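NAD-dependent aldehyde dehydrogenase (Burkholderia multivorans, PDB 5UJU) probably oxidises aldehydes to carboxylic acids with NAD+ as electron acceptor, as its aldehyde dehydrogenase relatives do. Local coordinates at residues Ala105-Thr110 with Gly262-Val267; Val321-Ile326 with Glu478-His483. One frame throughout, in Å; residues are numbered along the deposited sequence.

Interaction 1: Ala105-Thr110 with Gly262-Val267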
loop_
_atom_site.group_PDB
_atom_site.type_symbol
_atom_site.label_atom_id
_atom_site.label_comp_id
_atom_site.label_asym_id
_atom_site.label_seq_id
_atom_site.Cartn_x
_atom_site.Cartn_y
_atom_site.Cartn_z
ATOM N N ALA A 105 4.020 -7.806 -22.146
ATOM C CA ALA A 105 3.640 -6.491 -22.640
ATOM C C ALA A 105 2.679 -6.604 -23.814
ATOM O O ALA A 105 1.712 -5.840 -23.902
ATOM C CB ALA A 105 4.880 -5.690 -23.045
ATOM N N ALA A 106 2.915 -7.556 -24.721
ATOM C CA ALA A 106 1.988 -7.704 -25.843
ATOM C C ALA A 106 0.626 -8.204 -25.370
ATOM O O ALA A 106 -0.397 -7.886 -25.981
ATOM C CB ALA A 106 2.581 -8.632 -26.912
ATOM N N ALA A 107 0.586 -8.958 -24.265
ATOM C CA ALA A 107 -0.668 -9.489 -23.742
ATOM C C ALA A 107 -1.448 -8.488 -22.891
ATOM O O ALA A 107 -2.636 -8.718 -22.648
ATOM C CB ALA A 107 -0.387 -10.755 -22.912
ATOM N N GLN A 108 -0.821 -7.377 -22.484
ATOM C CA GLN A 108 -1.411 -6.497 -21.474
ATOM C C GLN A 108 -2.693 -5.834 -21.967
ATOM O O GLN A 108 -3.689 -5.765 -21.233
ATOM C CB GLN A 108 -0.397 -5.430 -21.052
ATOM C CG GLN A 108 0.333 -5.756 -19.762
ATOM C CD GLN A 108 1.605 -4.935 -19.549
ATOM O OE1 GLN A 108 1.808 -3.889 -20.168
ATOM N NE2 GLN A 108 2.465 -5.417 -18.662
ATOM N N ARG A 109 -2.694 -5.331 -23.200
ATOM C CA ARG A 109 -3.768 -4.436 -23.643
ATOM C C ARG A 109 -5.150 -5.077 -23.551
ATOM O O ARG A 109 -6.031 -4.566 -22.851
ATOM C CB ARG A 109 -3.508 -3.946 -25.076
ATOM C CG ARG A 109 -4.545 -2.929 -25.559
ATOM C CD ARG A 109 -4.093 -2.213 -26.837
ATOM N NE ARG A 109 -5.179 -1.469 -27.471
ATOM C CZ ARG A 109 -5.427 -0.180 -27.258
ATOM N NH1 ARG A 109 -4.679 0.507 -26.402
ATOM N NH2 ARG A 109 -6.431 0.420 -27.889
ATOM N N THR A 110 -5.378 -6.181 -24.272
ATOM C CA THR A 110 -6.734 -6.731 -24.293
ATOM C C THR A 110 -7.123 -7.298 -22.928
ATOM O O THR A 110 -8.303 -7.289 -22.559
ATOM C CB THR A 110 -6.885 -7.780 -25.416
ATOM O OG1 THR A 110 -6.056 -8.917 -25.173
ATOM C CG2 THR A 110 -6.473 -7.170 -26.748
ATOM N N GLY A 262 -10.373 -16.081 -24.707
ATOM C CA GLY A 262 -10.061 -15.113 -25.745
ATOM C C GLY A 262 -8.932 -14.163 -25.406
ATOM O O GLY A 262 -8.806 -13.115 -26.044
ATOM N N PHE A 263 -8.115 -14.481 -24.406
ATOM C CA PHE A 263 -6.966 -13.657 -24.069
ATOM C C PHE A 263 -5.667 -14.274 -24.565
ATOM O O PHE A 263 -5.586 -15.469 -24.861
ATOM C CB PHE A 263 -6.900 -13.426 -22.549
ATOM C CG PHE A 263 -8.089 -12.685 -22.040
ATOM C CD1 PHE A 263 -8.311 -11.379 -22.448
ATOM C CD2 PHE A 263 -9.021 -13.305 -21.233
ATOM C CE1 PHE A 263 -9.414 -10.691 -22.019
ATOM C CE2 PHE A 263 -10.131 -12.621 -20.801
ATOM C CZ PHE A 263 -10.325 -11.313 -21.193
ATOM N N ASP A 264 -4.644 -13.432 -24.644
ATOM C CA ASP A 264 -3.291 -13.887 -24.934
ATOM C C ASP A 264 -2.821 -14.729 -23.753
ATOM O O ASP A 264 -2.771 -14.217 -22.625
ATOM C CB ASP A 264 -2.388 -12.666 -25.169
ATOM C CG ASP A 264 -0.961 -13.034 -25.593
ATOM O OD1 ASP A 264 -0.501 -14.180 -25.373
ATOM O OD2 ASP A 264 -0.274 -12.138 -26.131
ATOM N N PRO A 265 -2.531 -16.022 -23.936
ATOM C CA PRO A 265 -2.090 -16.827 -22.788
ATOM C C PRO A 265 -0.836 -16.289 -22.131
ATOM O O PRO A 265 -0.579 -16.628 -20.972
ATOM C CB PRO A 265 -1.863 -18.223 -23.391
ATOM C CG PRO A 265 -1.630 -17.972 -24.856
ATOM C CD PRO A 265 -2.534 -16.802 -25.189
ATOM N N ASN A 266 -0.049 -15.462 -22.832
ATOM C CA ASN A 266 1.133 -14.871 -22.214
ATOM C C ASN A 266 0.807 -13.823 -21.156
ATOM O O ASN A 266 1.736 -13.183 -20.654
ATOM C CB ASN A 266 2.030 -14.272 -23.288
ATOM C CG ASN A 266 2.592 -15.330 -24.192
ATOM O OD1 ASN A 266 2.867 -16.437 -23.742
ATOM N ND2 ASN A 266 2.741 -15.014 -25.480
ATOM N N VAL A 267 -0.464 -13.603 -20.820
ATOM C CA VAL A 267 -0.766 -12.917 -19.565
ATOM C C VAL A 267 -0.028 -13.587 -18.404
ATOM O O VAL A 267 0.433 -12.904 -17.485
ATOM C CB VAL A 267 -2.296 -12.861 -19.339
ATOM C CG1 VAL A 267 -2.630 -12.445 -17.895
ATOM C CG2 VAL A 267 -2.922 -11.860 -20.319
HETATM O O HOH W 1 -1.477 -10.429 -27.937
HETATM O O HOH W 2 -4.599 -10.690 -23.685
HETATM O O HOH W 3 -7.019 -11.330 -27.184
#

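Interaction 2: Val321-Ile326 with Glu478-His483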
loop_
_atom_site.group_PDB
_atom_site.type_symbol
_atom_site.label_atom_id
_atom_site.label_comp_id
_atom_site.label_asym_id
_atom_site.label_seq_id
_atom_site.Cartn_x
_atom_site.Cartn_y
_atom_site.Cartn_z
ATOM N N VAL A 321 11.787 -15.538 13.895
ATOM C CA VAL A 321 12.047 -16.409 15.040
ATOM C C VAL A 321 10.702 -16.692 15.693
ATOM O O VAL A 321 10.133 -15.825 16.367
ATOM C CB VAL A 321 13.024 -15.777 16.036
ATOM C CG1 VAL A 321 13.207 -16.693 17.265
ATOM C CG2 VAL A 321 14.363 -15.507 15.350
ATOM N N ASN A 322 10.170 -17.892 15.474
ATOM C CA ASN A 322 8.908 -18.285 16.087
ATOM C C ASN A 322 9.160 -18.851 17.482
ATOM O O ASN A 322 10.091 -19.634 17.692
ATOM C CB ASN A 322 8.182 -19.305 15.221
ATOM C CG ASN A 322 7.829 -18.736 13.844
ATOM O OD1 ASN A 322 7.442 -17.576 13.729
ATOM N ND2 ASN A 322 7.987 -19.545 12.807
ATOM N N GLN A 323 8.311 -18.457 18.426
ATOM C CA GLN A 323 8.606 -18.572 19.848
ATOM C C GLN A 323 7.418 -19.152 20.597
ATOM O O GLN A 323 6.264 -18.926 20.226
ATOM C CB GLN A 323 8.962 -17.201 20.430
ATOM C CG GLN A 323 10.306 -16.667 19.961
ATOM C CD GLN A 323 10.505 -15.202 20.305
ATOM O OE1 GLN A 323 9.686 -14.345 19.954
ATOM N NE2 GLN A 323 11.584 -14.909 21.016
ATOM N N ILE A 324 7.715 -19.922 21.651
ATOM C CA ILE A 324 6.714 -20.413 22.593
ATOM C C ILE A 324 7.124 -19.962 23.990
ATOM O O ILE A 324 8.278 -20.146 24.387
ATOM C CB ILE A 324 6.575 -21.947 22.561
ATOM C CG1 ILE A 324 6.199 -22.458 21.170
ATOM C CG2 ILE A 324 5.522 -22.398 23.551
ATOM C CD1 ILE A 324 6.102 -23.983 21.125
ATOM N N VAL A 325 6.183 -19.382 24.732
ATOM C CA VAL A 325 6.390 -19.001 26.124
ATOM C C VAL A 325 5.575 -19.958 26.980
ATOM O O VAL A 325 4.342 -20.001 26.869
ATOM C CB VAL A 325 5.986 -17.542 26.389
ATOM C CG1 VAL A 325 6.017 -17.263 27.895
ATOM C CG2 VAL A 325 6.925 -16.566 25.660
ATOM N N ILE A 326 6.255 -20.735 27.823
ATOM C CA ILE A 326 5.595 -21.680 28.720
ATOM C C ILE A 326 5.639 -21.112 30.132
ATOM O O ILE A 326 6.710 -20.991 30.742
ATOM C CB ILE A 326 6.217 -23.082 28.669
ATOM C CG1 ILE A 326 6.140 -23.651 27.247
ATOM C CG2 ILE A 326 5.475 -23.981 29.637
ATOM C CD1 ILE A 326 6.616 -25.094 27.113
ATOM N N GLU A 478 10.557 -8.614 22.237
ATOM C CA GLU A 478 11.716 -7.912 21.704
ATOM C C GLU A 478 12.268 -8.617 20.475
ATOM O O GLU A 478 12.586 -7.968 19.470
ATOM C CB GLU A 478 12.797 -7.791 22.777
ATOM C CG GLU A 478 14.108 -7.232 22.269
ATOM C CD GLU A 478 15.211 -7.269 23.321
ATOM O OE1 GLU A 478 14.903 -7.325 24.532
ATOM O OE2 GLU A 478 16.390 -7.235 22.928
ATOM N N ILE A 479 12.383 -9.944 20.538
ATOM C CA ILE A 479 12.992 -10.697 19.447
ATOM C C ILE A 479 12.092 -10.688 18.221
ATOM O O ILE A 479 12.572 -10.607 17.085
ATOM C CB ILE A 479 13.318 -12.127 19.911
ATOM C CG1 ILE A 479 14.537 -12.104 20.840
ATOM C CG2 ILE A 479 13.541 -13.056 18.708
ATOM C CD1 ILE A 479 14.842 -13.442 21.500
ATOM N N ALA A 480 10.775 -10.788 18.424
ATOM C CA ALA A 480 9.851 -10.708 17.296
ATOM C C ALA A 480 9.953 -9.359 16.592
ATOM O O ALA A 480 9.948 -9.294 15.358
ATOM C CB ALA A 480 8.417 -10.959 17.758
ATOM N N ALA A 481 10.031 -8.270 17.360
ATOM C CA ALA A 481 10.097 -6.946 16.752
ATOM C C ALA A 481 11.430 -6.720 16.048
ATOM O O ALA A 481 11.479 -6.096 14.983
ATOM C CB ALA A 481 9.867 -5.870 17.810
ATOM N N GLU A 482 12.521 -7.206 16.633
ATOM C CA GLU A 482 13.834 -6.960 16.052
ATOM C C GLU A 482 14.158 -7.957 14.948
ATOM O O GLU A 482 14.631 -7.570 13.875
ATOM C CB GLU A 482 14.909 -7.009 17.140
ATOM C CG GLU A 482 16.330 -6.867 16.599
ATOM C CD GLU A 482 17.391 -6.890 17.694
ATOM O OE1 GLU A 482 17.031 -6.745 18.885
ATOM O OE2 GLU A 482 18.582 -7.072 17.359
ATOM N N HIS A 483 13.884 -9.235 15.165
ATOM C CA HIS A 483 14.300 -10.236 14.197
ATOM C C HIS A 483 13.162 -10.756 13.325
ATOM O O HIS A 483 13.426 -11.509 12.377
ATOM C CB HIS A 483 14.986 -11.395 14.926
ATOM C CG HIS A 483 16.196 -10.974 15.699
ATOM N ND1 HIS A 483 17.411 -10.722 15.098
ATOM C CD2 HIS A 483 16.374 -10.734 17.022
ATOM C CE1 HIS A 483 18.289 -10.355 16.017
ATOM N NE2 HIS A 483 17.685 -10.355 17.193
#

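Interaction 1: Ala105-Thr110 with Gly262-Val267
The turn between helix 245-260 and strand 268-270 presses D264 and V267 against A107 of helix 97-132, a small residue that lets loop and helix come close. The CB of A107 is met from two directions. D264 lays its carboxylate beside it, with OD2 3.5 Å from that CB, while V267 brings CG2 to 3.8 Å from the same methyl. D264 has its CG anti to the backbone N (chi1 -175°), and its other oxygen closes an Asx turn: OD1 accepts from N266 N at 2.9 Å, a donor lying 45° out of the carboxylate plane. One carboxylate thus both shapes the turn and touches the helix. Polar contact between the segments runs through water. One molecule accepts from D264 N, donates to A107 O and bonds T110 OG1 at 2.7 Å; another donates to D264 OD2 and, weakly, to A106 O. Further along, T110 O lies at the edge of the F263 ring, 3.6 Å from CE1, and W111 meets that ring edge-to-face. Since V267 pairs by its backbone with V235, the turn completes a beta-alpha-beta crossover, as expected of the Rossmann-like NAD-binding domain of aldehyde dehydrogenases.

Interaction 2: Val321-Ile326 with Glu478-His483
V321 and A480 bring the two backbones nearest, CA to CA 6.5 Å, where the last turn of helix 469-483 passes over the entrance to strand 323-326; beyond Q323 the strand leads away from this turn, and I324 to I326 do not meet it. H483 N bonds to I479 O at 2.7 Å within the helix, and the chain then drops at G484 to pair by its backbone with V321. I479 carries most of the contact on the helix side. Its CG2, anti to the backbone N, reaches V321 CB at 3.8 Å, the two side chains crossing obliquely. The amide end of Q323 rests on the same I479 branch, with CD 4.0 Å from I479 CG2. Helix 469-483 links strands 460-466 and 487-491, two parallel strands of one sheet, in a beta-alpha-beta crossover that covers 323-326 and 356-360 between them, as in the catalytic domain of this family. H483 sits at the margin: V321 CG2 comes within 4.2 Å of H483 CB. N322 points away from the helix, and its amide is gripped by four backbone bonds: OD1 accepts from L486 N and T487 N, while ND2 donates to C351 O and A353 O.

Interactions 1 and 2 illustrate how the NAD-binding and catalytic domains of an aldehyde dehydrogenase each close the parallel part of a mixed sheet with helices and connecting turns of their own. They lie on opposite sides of the chain's centre, with centres about 45 Å apart and nearest atoms about 32 Å apart, and follow one another in sequence without touching. Interaction 1 is peripheral, partly buried and partly mediated by water; interaction 2 is buried, an isoleucine and a valine meeting beside a glutamine amide. The side chain of V321 in interaction 2 is about 10 Å from the sodium ion bound at G348 and G458. From segment 105-110, R109 reaches the second subunit, forming a salt bridge with its E503.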